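PDB 5HH3: OxyA protein from Actinoplanes teichomyceticus, which probably cross-links aromatic side chains by phenolic coupling as a heme-dependent cytochrome P450 in the biosynthesis of a glycopeptide antibiotic. Local coordinates for residues B[55-60]-B[310-315]; B[315-320]-B[337-342]. All coordinates share one frame; numbering follows the deposited sequence.

Contact 1 (B[55-60]-B[310-315])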
loop_
_atom_site.group_PDB
_atom_site.type_symbol
_atom_site.label_atom_id
_atom_site.label_comp_id
_atom_site.label_asym_id
_atom_site.label_seq_id
_atom_site.Cartn_x
_atom_site.Cartn_y
_atom_site.Cartn_z
ATOM N N TRP B 55 10.436 -7.245 -8.934
ATOM C CA TRP B 55 10.362 -8.185 -10.026
ATOM C C TRP B 55 9.103 -9.048 -9.919
ATOM O O TRP B 55 8.591 -9.304 -8.816
ATOM C CB TRP B 55 11.540 -9.156 -9.964
ATOM C CG TRP B 55 12.913 -8.594 -10.006
ATOM C CD1 TRP B 55 13.694 -8.262 -8.936
ATOM C CD2 TRP B 55 13.720 -8.386 -11.177
ATOM N NE1 TRP B 55 14.920 -7.823 -9.367
ATOM C CE2 TRP B 55 14.977 -7.922 -10.740
ATOM C CE3 TRP B 55 13.505 -8.558 -12.555
ATOM C CZ2 TRP B 55 16.015 -7.616 -11.618
ATOM C CZ3 TRP B 55 14.591 -8.256 -13.459
ATOM C CH2 TRP B 55 15.800 -7.793 -12.974
ATOM N N LEU B 56 8.646 -9.520 -11.075
ATOM C CA LEU B 56 7.566 -10.489 -11.175
ATOM C C LEU B 56 8.120 -11.739 -11.817
ATOM O O LEU B 56 8.632 -11.652 -12.925
ATOM C CB LEU B 56 6.437 -9.937 -12.049
ATOM C CG LEU B 56 5.210 -10.823 -12.270
ATOM C CD1 LEU B 56 4.373 -10.892 -10.998
ATOM C CD2 LEU B 56 4.370 -10.276 -13.416
ATOM N N ALA B 57 8.016 -12.876 -11.138
ATOM C CA ALA B 57 8.427 -14.187 -11.685
ATOM C C ALA B 57 7.186 -14.869 -12.233
ATOM O O ALA B 57 6.208 -15.024 -11.503
ATOM C CB ALA B 57 9.051 -15.061 -10.601
ATOM N N THR B 58 7.233 -15.242 -13.514
ATOM C CA THR B 58 6.141 -15.914 -14.203
ATOM C C THR B 58 6.487 -17.333 -14.679
ATOM O O THR B 58 5.564 -18.113 -14.937
ATOM C CB THR B 58 5.663 -15.099 -15.442
ATOM O OG1 THR B 58 6.753 -14.882 -16.342
ATOM C CG2 THR B 58 5.093 -13.748 -15.048
ATOM N N GLY B 59 7.782 -17.637 -14.847
ATOM C CA GLY B 59 8.239 -18.951 -15.288
ATOM C C GLY B 59 8.079 -19.986 -14.189
ATOM O O GLY B 59 8.394 -19.720 -13.017
ATOM N N TYR B 60 7.582 -21.157 -14.574
ATOM C CA TYR B 60 7.281 -22.260 -13.635
ATOM C C TYR B 60 8.490 -22.665 -12.787
ATOM O O TYR B 60 8.422 -22.716 -11.545
ATOM C CB TYR B 60 6.771 -23.499 -14.406
ATOM C CG TYR B 60 5.996 -24.481 -13.574
ATOM C CD1 TYR B 60 6.622 -25.533 -12.887
ATOM C CD2 TYR B 60 4.615 -24.389 -13.496
ATOM C CE1 TYR B 60 5.879 -26.433 -12.112
ATOM C CE2 TYR B 60 3.867 -25.279 -12.743
ATOM C CZ TYR B 60 4.496 -26.301 -12.062
ATOM O OH TYR B 60 3.683 -27.157 -11.342
ATOM N N VAL B 310 10.717 -9.972 -5.176
ATOM C CA VAL B 310 10.145 -10.819 -6.219
ATOM C C VAL B 310 8.744 -11.293 -5.807
ATOM O O VAL B 310 8.571 -11.871 -4.727
ATOM C CB VAL B 310 11.006 -12.066 -6.459
ATOM C CG1 VAL B 310 10.361 -12.972 -7.516
ATOM C CG2 VAL B 310 12.439 -11.658 -6.847
ATOM N N THR B 311 7.775 -11.080 -6.690
ATOM C CA THR B 311 6.416 -11.567 -6.520
ATOM C C THR B 311 6.229 -12.668 -7.540
ATOM O O THR B 311 6.574 -12.475 -8.726
ATOM C CB THR B 311 5.427 -10.425 -6.785
ATOM O OG1 THR B 311 5.703 -9.346 -5.880
ATOM C CG2 THR B 311 3.973 -10.893 -6.643
ATOM N N CYS B 312 5.734 -13.821 -7.103
ATOM C CA CYS B 312 5.563 -14.960 -8.001
ATOM C C CYS B 312 4.116 -15.061 -8.494
ATOM O O CYS B 312 3.186 -15.049 -7.674
ATOM C CB CYS B 312 5.971 -16.257 -7.325
ATOM S SG CYS B 312 7.697 -16.295 -6.811
ATOM N N SER B 313 3.945 -15.140 -9.827
ATOM C CA SER B 313 2.648 -15.315 -10.449
ATOM C C SER B 313 2.317 -16.815 -10.611
ATOM O O SER B 313 2.702 -17.486 -11.596
ATOM C CB SER B 313 2.593 -14.600 -11.794
ATOM O OG SER B 313 1.313 -14.703 -12.385
ATOM N N LEU B 314 1.558 -17.312 -9.645
ATOM C CA LEU B 314 1.012 -18.655 -9.673
ATOM C C LEU B 314 0.038 -18.816 -10.833
ATOM O O LEU B 314 0.003 -19.871 -11.462
ATOM C CB LEU B 314 0.333 -18.996 -8.347
ATOM C CG LEU B 314 1.129 -18.816 -7.051
ATOM C CD1 LEU B 314 0.322 -19.273 -5.834
ATOM C CD2 LEU B 314 2.438 -19.577 -7.138
ATOM N N LEU B 315 -0.733 -17.774 -11.133
ATOM C CA LEU B 315 -1.595 -17.771 -12.323
ATOM C C LEU B 315 -0.755 -17.999 -13.597
ATOM O O LEU B 315 -1.059 -18.920 -14.384
ATOM C CB LEU B 315 -2.383 -16.465 -12.406
ATOM C CG LEU B 315 -3.367 -16.293 -13.578
ATOM C CD1 LEU B 315 -4.416 -17.356 -13.547
ATOM C CD2 LEU B 315 -4.030 -14.938 -13.536
HETATM O O HOH W 1 8.209 -7.823 -6.445
#

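Contact 2 (B[315-320]-B[337-342]). With HEM (protoporphyrin IX containing Fe), chain G.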
loop_
_atom_site.group_PDB
_atom_site.type_symbol
_atom_site.label_atom_id
_atom_site.label_comp_id
_atom_site.label_asym_id
_atom_site.label_seq_id
_atom_site.Cartn_x
_atom_site.Cartn_y
_atom_site.Cartn_z
ATOM N N LEU B 315 -0.733 -17.774 -11.133
ATOM C CA LEU B 315 -1.595 -17.771 -12.323
ATOM C C LEU B 315 -0.755 -17.999 -13.597
ATOM O O LEU B 315 -1.059 -18.920 -14.384
ATOM C CB LEU B 315 -2.383 -16.465 -12.406
ATOM C CG LEU B 315 -3.367 -16.293 -13.578
ATOM C CD1 LEU B 315 -4.416 -17.356 -13.547
ATOM C CD2 LEU B 315 -4.030 -14.938 -13.536
ATOM N N ALA B 316 0.334 -17.231 -13.750
ATOM C CA ALA B 316 1.221 -17.387 -14.899
ATOM C C ALA B 316 1.794 -18.800 -15.000
ATOM O O ALA B 316 1.792 -19.380 -16.079
ATOM C CB ALA B 316 2.340 -16.347 -14.907
ATOM N N ALA B 317 2.224 -19.376 -13.880
ATOM C CA ALA B 317 2.798 -20.722 -13.885
ATOM C C ALA B 317 1.769 -21.773 -14.281
ATOM O O ALA B 317 2.070 -22.665 -15.074
ATOM C CB ALA B 317 3.339 -21.064 -12.504
ATOM N N ASN B 318 0.578 -21.669 -13.701
ATOM C CA ASN B 318 -0.481 -22.657 -13.875
ATOM C C ASN B 318 -1.133 -22.593 -15.254
ATOM O O ASN B 318 -1.605 -23.626 -15.768
ATOM C CB ASN B 318 -1.535 -22.490 -12.786
ATOM C CG ASN B 318 -0.998 -22.825 -11.409
ATOM O OD1 ASN B 318 0.120 -23.334 -11.271
ATOM N ND2 ASN B 318 -1.792 -22.570 -10.385
ATOM N N ARG B 319 -1.156 -21.383 -15.820
ATOM C CA ARG B 319 -1.741 -21.115 -17.115
ATOM C C ARG B 319 -0.656 -20.752 -18.160
ATOM O O ARG B 319 -0.904 -19.978 -19.080
ATOM C CB ARG B 319 -2.770 -19.997 -16.960
ATOM C CG ARG B 319 -3.853 -20.270 -15.897
ATOM C CD ARG B 319 -4.701 -21.491 -16.225
ATOM N NE ARG B 319 -5.357 -21.218 -17.497
ATOM C CZ ARG B 319 -6.436 -20.458 -17.652
ATOM N NH1 ARG B 319 -7.113 -19.981 -16.610
ATOM N NH2 ARG B 319 -6.867 -20.216 -18.883
ATOM N N ARG B 320 0.522 -21.372 -18.038
ATOM C CA ARG B 320 1.709 -20.958 -18.794
ATOM C C ARG B 320 1.565 -21.109 -20.305
ATOM O O ARG B 320 2.212 -20.372 -21.060
ATOM C CB ARG B 320 2.948 -21.708 -18.316
ATOM C CG ARG B 320 2.997 -23.189 -18.679
ATOM C CD ARG B 320 4.196 -23.835 -17.992
ATOM N NE ARG B 320 4.068 -25.275 -17.781
ATOM C CZ ARG B 320 3.219 -25.858 -16.927
ATOM N NH1 ARG B 320 2.340 -25.150 -16.203
ATOM N NH2 ARG B 320 3.226 -27.181 -16.799
ATOM N N GLU B 337 -0.288 -30.365 -13.644
ATOM C CA GLU B 337 0.710 -29.712 -12.797
ATOM C C GLU B 337 0.299 -28.307 -12.449
ATOM O O GLU B 337 -0.092 -27.525 -13.329
ATOM C CB GLU B 337 2.049 -29.651 -13.504
ATOM C CG GLU B 337 2.633 -31.018 -13.804
ATOM C CD GLU B 337 3.977 -30.921 -14.514
ATOM O OE1 GLU B 337 4.884 -30.226 -13.999
ATOM O OE2 GLU B 337 4.117 -31.546 -15.584
ATOM N N HIS B 338 0.391 -27.979 -11.167
ATOM C CA HIS B 338 0.189 -26.602 -10.728
ATOM C C HIS B 338 0.965 -26.287 -9.453
ATOM O O HIS B 338 1.453 -27.193 -8.758
ATOM C CB HIS B 338 -1.298 -26.336 -10.513
ATOM C CG HIS B 338 -1.898 -27.167 -9.422
ATOM N ND1 HIS B 338 -1.762 -26.862 -8.086
ATOM C CD2 HIS B 338 -2.629 -28.300 -9.471
ATOM C CE1 HIS B 338 -2.381 -27.772 -7.361
ATOM N NE2 HIS B 338 -2.912 -28.651 -8.176
ATOM N N LEU B 339 1.063 -24.990 -9.179
ATOM C CA LEU B 339 1.639 -24.437 -7.958
ATOM C C LEU B 339 0.620 -23.566 -7.224
ATOM O O LEU B 339 0.984 -22.553 -6.602
ATOM C CB LEU B 339 2.854 -23.586 -8.316
ATOM C CG LEU B 339 4.005 -24.254 -9.038
ATOM C CD1 LEU B 339 4.973 -23.203 -9.534
ATOM C CD2 LEU B 339 4.684 -25.271 -8.124
ATOM N N ALA B 340 -0.664 -23.908 -7.342
ATOM C CA ALA B 340 -1.773 -23.145 -6.723
ATOM C C ALA B 340 -1.667 -22.938 -5.216
ATOM O O ALA B 340 -2.206 -21.966 -4.681
ATOM C CB ALA B 340 -3.114 -23.789 -7.068
ATOM N N PHE B 341 -0.991 -23.857 -4.548
ATOM C CA PHE B 341 -0.752 -23.797 -3.106
ATOM C C PHE B 341 0.684 -23.366 -2.746
ATOM O O PHE B 341 1.134 -23.566 -1.611
ATOM C CB PHE B 341 -1.064 -25.163 -2.480
ATOM C CG PHE B 341 -2.506 -25.567 -2.613
ATOM C CD1 PHE B 341 -3.460 -25.039 -1.760
ATOM C CD2 PHE B 341 -2.902 -26.502 -3.583
ATOM C CE1 PHE B 341 -4.797 -25.399 -1.884
ATOM C CE2 PHE B 341 -4.231 -26.870 -3.708
ATOM C CZ PHE B 341 -5.184 -26.311 -2.862
ATOM N N GLY B 342 1.389 -22.757 -3.700
ATOM C CA GLY B 342 2.728 -22.274 -3.455
ATOM C C GLY B 342 3.759 -23.392 -3.452
ATOM O O GLY B 342 3.549 -24.448 -4.033
HETATM C CHA HEM G . -0.213 -20.344 2.521
HETATM C CHB HEM G . -3.754 -21.938 5.428
HETATM C CHC HEM G . -6.607 -22.602 1.542
HETATM C CHD HEM G . -3.039 -21.087 -1.323
HETATM C C1A HEM G . -0.944 -20.692 3.632
HETATM C C2A HEM G . -0.495 -20.514 4.970
HETATM C C3A HEM G . -1.483 -20.973 5.787
HETATM C C4A HEM G . -2.551 -21.428 4.963
HETATM C CMA HEM G . -1.471 -20.977 7.295
HETATM C CAA HEM G . 0.844 -19.940 5.391
HETATM C CBA HEM G . 1.865 -21.074 5.461
HETATM C CGA HEM G . 3.268 -20.634 5.843
HETATM O O1A HEM G . 3.671 -19.456 5.676
HETATM O O2A HEM G . 4.068 -21.478 6.329
HETATM C C1B HEM G . -4.867 -22.254 4.624
HETATM C C2B HEM G . -6.125 -22.731 5.129
HETATM C C3B HEM G . -6.947 -22.924 4.040
HETATM C C4B HEM G . -6.130 -22.544 2.854
HETATM C CMB HEM G . -6.482 -22.983 6.579
HETATM C CAB HEM G . -8.336 -23.439 3.937
HETATM C CBB HEM G . -9.075 -23.971 4.915
HETATM C C1C HEM G . -5.912 -22.238 0.397
HETATM C C2C HEM G . -6.415 -22.290 -0.921
HETATM C C3C HEM G . -5.382 -21.843 -1.757
HETATM C C4C HEM G . -4.262 -21.539 -0.907
HETATM C CMC HEM G . -7.809 -22.727 -1.330
HETATM C CAC HEM G . -5.343 -21.702 -3.235
HETATM C CBC HEM G . -6.301 -22.045 -4.094
HETATM C C1D HEM G . -1.998 -20.765 -0.454
HETATM C C2D HEM G . -0.725 -20.226 -0.980
HETATM C C3D HEM G . 0.065 -20.015 0.082
HETATM C C4D HEM G . -0.743 -20.430 1.249
HETATM C CMD HEM G . -0.321 -19.927 -2.407
HETATM C CAD HEM G . 1.483 -19.463 0.030
HETATM C CBD HEM G . 1.572 -17.930 -0.005
HETATM C CGD HEM G . 3.036 -17.466 -0.063
HETATM O O1D HEM G . 3.353 -16.262 -0.057
HETATM O O2D HEM G . 3.994 -18.248 -0.129
HETATM N NA HEM G . -2.200 -21.267 3.641
HETATM N NB HEM G . -4.922 -22.193 3.290
HETATM N NC HEM G . -4.609 -21.827 0.380
HETATM N ND HEM G . -1.952 -20.904 0.886
HETATM FE FE HEM G . -3.366 -21.531 2.037
HETATM O O HOH W 2 -3.947 -19.538 2.375
#

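Contact 1 (B[55-60]-B[310-315])
Between these two parallel strand ends, W55 O accepts T311 N at 2.9 Å and a water at 2.8 Å, and the CA-H of V310 makes a weaker approach to it. The same water lies 3.0 Å from T311 OG1, which the side chain holds anti to its own carbonyl carbon (chi1 -58°). The water therefore links the hydroxyl to W55 O. One step along, T311 O takes the amide of A57 (N to O 2.8 Å), with L56 CD1 3.5 Å from that same oxygen. The ladder ends with S313 N donating to A57 O at 2.8 Å; this bond is almost perfectly straight, 178° at the hydrogen, and runs nearly along the C=O axis.

The pairing joins strands 53-57 and 309-312 in the middle of the mixed sheet of the P450 fold. Toward the neighbouring strands, L56 bonds to T41 and V310 to R291, while C312 N goes to T288 OG1. W55, A57, V310 and C312 share one face: A57 CB rests 3.9 Å from V310 CG1, and helix 60-68 covers A57 and C312. L56 and T311 project from the other face, where L31 and L34 of helix 29-37 pack on L56. The W55 indole meets V310 CG2 obliquely and sends NE1 to D308 OD2.

S313 leaves the strand as the N-cap of helix 314-318. S313 CB lies 4.2 Å from L56 CD1 and equally far from T58 CG2. With OG anti to the backbone N (chi1 -177°), the hydroxyl is engaged by the amide of A316 and by NE2 of H20.

Contact 2 (B[315-320]-B[337-342])
N318 reaches from the last turn of helix 314-318, the K' helix of P450s, to L339, just ahead of the Phe-Gly-x-Gly-x-His-x-Cys heme-binding loop that starts at F341. From CB the chain turns with CG anti to the carbonyl carbon (chi1 -67°), bringing N318 CG to 3.6 Å from H338 CB. N318 OD1 then accepts the amide of L339, N to O 2.8 Å and 173° at the hydrogen, the donor tilted somewhat out of the carboxamide plane. H338 CA also sits near this oxygen. At the other branch N318 ND2 passes 3.8 Å from A340 CB and is bonded to T283 OG1, so both ends of the amide are held. N318 O, in turn, accepts from R280, the arginine of the K-helix ExxR motif.

The H338 imidazole stands nearly perpendicular to the amide, planes 81° apart, and its ND1 accepts A340 N at 3.2 Å in the ring plane, tying the residues on both sides of L339 together. L339 itself starts a type I turn to G342 and sets CD1 4.0 Å from A317 CB. R320 bends back, NH1 bonding to A317 O; its NH2 lies against E337 CB, with the E337 carboxylate near enough for a weak charge attraction at most. Within the turn, A340 O lies 3.5 Å from heme CAC, on the vinyl group.

How the contacts relate
Contact 1 hands over to contact 2 through helix 314-318: L315 belongs to both, and their centres are about 9 Å apart. The helix carries the chain from the sheet to the loop leading to C348, the axial ligand of the heme iron; a water sits 2.1 Å from the iron as well. L314 CD2 packs 3.4 Å from L339 O. Y60, at the start of helix 60-68 after strand 53-57, brings OH to 3.4 Å from H338 N, while T58 CB meets A316 CB at 3.6 Å. Contact 2 borders the heme at A340-G342; contact 1 reaches it through L314, while the side chain of C312 on the strand stays about 8 Å away.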